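Local atomic coordinates of probable sulfate-binding lipoprotein SubI (PDB entry 6DDN), a protein that probably binds sulfate outside the cell membrane as the solute-binding lipoprotein of a sulfate transport system. Residues A[178-183]-A[234-239]. Residues are numbered along the deposited sequence; the frame is centred on the assembly and turned at random.
With SO4 (sulfate ion), chain C.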
loop_
_atom_site.group_PDB
_atom_site.type_symbol
_atom_site.label_atom_id
_atom_site.label_comp_id
_atom_site.label_asym_id
_atom_site.label_seq_id
_atom_site.Cartn_x
_atom_site.Cartn_y
_atom_site.Cartn_z
ATOM N N ALA A 178 6.438 4.492 2.384
ATOM C CA ALA A 178 7.621 4.668 3.215
ATOM C C ALA A 178 7.428 4.090 4.611
ATOM O O ALA A 178 8.405 3.704 5.262
ATOM C CB ALA A 178 7.974 6.147 3.309
ATOM N N LYS A 179 6.184 4.025 5.088
ATOM C CA LYS A 179 5.935 3.513 6.430
ATOM C C LYS A 179 5.932 1.989 6.457
ATOM O O LYS A 179 6.517 1.384 7.362
ATOM C CB LYS A 179 4.619 4.073 6.967
ATOM C CG LYS A 179 4.665 5.572 7.227
ATOM C CD LYS A 179 3.278 6.184 7.201
ATOM C CE LYS A 179 3.327 7.677 7.482
ATOM N NZ LYS A 179 1.987 8.307 7.316
ATOM N N TRP A 180 5.278 1.349 5.483
ATOM C CA TRP A 180 5.422 -0.095 5.341
ATOM C C TRP A 180 6.886 -0.476 5.168
ATOM O O TRP A 180 7.369 -1.425 5.797
ATOM C CB TRP A 180 4.611 -0.607 4.148
ATOM C CG TRP A 180 3.138 -0.318 4.185
ATOM C CD1 TRP A 180 2.436 0.453 3.304
ATOM C CD2 TRP A 180 2.179 -0.818 5.130
ATOM N NE1 TRP A 180 1.106 0.476 3.647
ATOM C CE2 TRP A 180 0.922 -0.297 4.764
ATOM C CE3 TRP A 180 2.264 -1.649 6.252
ATOM C CZ2 TRP A 180 -0.242 -0.580 5.478
ATOM C CZ3 TRP A 180 1.105 -1.927 6.962
ATOM C CH2 TRP A 180 -0.130 -1.393 6.572
ATOM N N ASN A 181 7.611 0.273 4.332
ATOM C CA ASN A 181 8.989 -0.062 3.992
ATOM C C ASN A 181 9.923 -0.002 5.192
ATOM O O ASN A 181 10.987 -0.626 5.162
ATOM C CB ASN A 181 9.504 0.879 2.901
ATOM C CG ASN A 181 8.879 0.606 1.547
ATOM O OD1 ASN A 181 8.023 -0.268 1.406
ATOM N ND2 ASN A 181 9.304 1.362 0.539
ATOM N N LEU A 182 9.567 0.751 6.232
ATOM C CA LEU A 182 10.373 0.800 7.443
ATOM C C LEU A 182 9.807 -0.049 8.572
ATOM O O LEU A 182 10.567 -0.463 9.454
ATOM C CB LEU A 182 10.528 2.249 7.922
ATOM C CG LEU A 182 11.180 3.202 6.917
ATOM C CD1 LEU A 182 11.608 4.491 7.595
ATOM C CD2 LEU A 182 12.361 2.537 6.227
ATOM N N LEU A 183 8.500 -0.324 8.559
ATOM C CA LEU A 183 7.923 -1.221 9.553
ATOM C C LEU A 183 8.446 -2.642 9.386
ATOM O O LEU A 183 8.737 -3.321 10.378
ATOM C CB LEU A 183 6.400 -1.201 9.451
ATOM C CG LEU A 183 5.710 -0.039 10.158
ATOM C CD1 LEU A 183 4.284 0.118 9.654
ATOM C CD2 LEU A 183 5.740 -0.242 11.666
ATOM N N ILE A 234 12.496 -0.823 -2.066
ATOM C CA ILE A 234 11.474 -1.386 -1.192
ATOM C C ILE A 234 10.118 -0.868 -1.647
ATOM O O ILE A 234 9.918 0.345 -1.778
ATOM C CB ILE A 234 11.747 -1.026 0.276
ATOM C CG1 ILE A 234 13.248 -1.026 0.562
ATOM C CG2 ILE A 234 11.052 -2.006 1.194
ATOM C CD1 ILE A 234 13.582 -0.839 2.029
ATOM N N SER A 235 9.185 -1.782 -1.900
ATOM C CA SER A 235 7.939 -1.408 -2.553
ATOM C C SER A 235 6.869 -2.439 -2.226
ATOM O O SER A 235 7.139 -3.473 -1.610
ATOM C CB SER A 235 8.133 -1.289 -4.067
ATOM O OG SER A 235 6.949 -0.842 -4.702
ATOM N N TYR A 236 5.643 -2.135 -2.644
ATOM C CA TYR A 236 4.564 -3.108 -2.558
ATOM C C TYR A 236 4.822 -4.261 -3.520
ATOM O O TYR A 236 5.439 -4.094 -4.575
ATOM C CB TYR A 236 3.210 -2.479 -2.903
ATOM C CG TYR A 236 2.872 -1.167 -2.227
ATOM C CD1 TYR A 236 3.407 0.031 -2.681
ATOM C CD2 TYR A 236 1.978 -1.124 -1.166
ATOM C CE1 TYR A 236 3.083 1.231 -2.076
ATOM C CE2 TYR A 236 1.648 0.071 -0.556
ATOM C CZ TYR A 236 2.204 1.245 -1.016
ATOM O OH TYR A 236 1.877 2.437 -0.412
ATOM N N GLU A 237 4.328 -5.441 -3.150
ATOM C CA GLU A 237 4.356 -6.566 -4.077
ATOM C C GLU A 237 3.490 -6.292 -5.300
ATOM O O GLU A 237 3.819 -6.735 -6.406
ATOM C CB GLU A 237 3.897 -7.837 -3.363
ATOM C CG GLU A 237 4.064 -9.115 -4.158
ATOM C CD GLU A 237 3.224 -10.248 -3.598
ATOM O OE1 GLU A 237 2.093 -9.979 -3.139
ATOM O OE2 GLU A 237 3.696 -11.403 -3.614
ATOM N N ASN A 238 2.387 -5.561 -5.126
ATOM C CA ASN A 238 1.559 -5.213 -6.275
ATOM C C ASN A 238 2.289 -4.258 -7.209
ATOM O O ASN A 238 2.141 -4.345 -8.433
ATOM C CB ASN A 238 0.234 -4.607 -5.811
ATOM C CG ASN A 238 0.420 -3.478 -4.815
ATOM O OD1 ASN A 238 0.254 -3.665 -3.611
ATOM N ND2 ASN A 238 0.745 -2.291 -5.316
ATOM N N GLU A 239 3.088 -3.347 -6.651
ATOM C CA GLU A 239 3.816 -2.400 -7.487
ATOM C C GLU A 239 4.939 -3.089 -8.249
ATOM O O GLU A 239 5.226 -2.733 -9.398
ATOM C CB GLU A 239 4.359 -1.252 -6.635
ATOM C CG GLU A 239 5.193 -0.235 -7.408
ATOM C CD GLU A 239 4.354 0.795 -8.147
ATOM O OE1 GLU A 239 4.837 1.934 -8.322
ATOM O OE2 GLU A 239 3.218 0.473 -8.558
HETATM S S SO4 C . 2.175 5.824 -1.380
HETATM O O1 SO4 C . 1.070 6.670 -1.823
HETATM O O2 SO4 C . 2.174 4.586 -2.156
HETATM O O3 SO4 C . 3.443 6.517 -1.579
HETATM O O4 SO4 C . 2.010 5.518 0.037
#
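Asn181, on the helix 177-190, reaches across to the strand 232-236 and lies against Ile234. Its CB lies 3.7 Å from the CG2 methyl, which branches off at CB of Ile234. One atom further, CG of Asn181 comes to 3.4 Å from the same CG2 methyl. OD1 lies near that methyl too; the two side chains slide past each other in opposite directions. At the tip, ND2 of Asn181 lies 2.6 Å from the backbone O of Ile234, but the N-H is badly bent from the acceptor (122°) and the bond is weak. The stronger partner of ND2 is the hydroxyl of Thr169. CB already points toward the strand, and chi1 of -72° sets CG anti to the carbonyl carbon, bringing the amide against CG2 and O of Ile234.

In this periplasmic-binding-protein fold of the type 2 class, the helix, whose first turn gives Ser177 N to the bound sulfate, and a strand of the mixed sheet meet beside the ion, consistent with the anion pocket of a sulfate-binding protein. Tyr236, at the N-cap position of helix 237-245, turns its hydroxyl to this ion: OH donates to O2 of the sulfate at 2.8 Å, with O2 near the plane of the ring at its edge. The same hydroxyl is hydrogen-bonded to Ser110, whose carbonyl also takes the indole NE1 of Trp180. The two rings touch obliquely, CD1 of Trp180 lying 4.0 Å from CE2 of Tyr236 and the ring planes inclined at 66°. Backbone amides of Ala60 and Gly218 and the hydroxyl of Ser175 supply further hydrogen bonds to the sulfate.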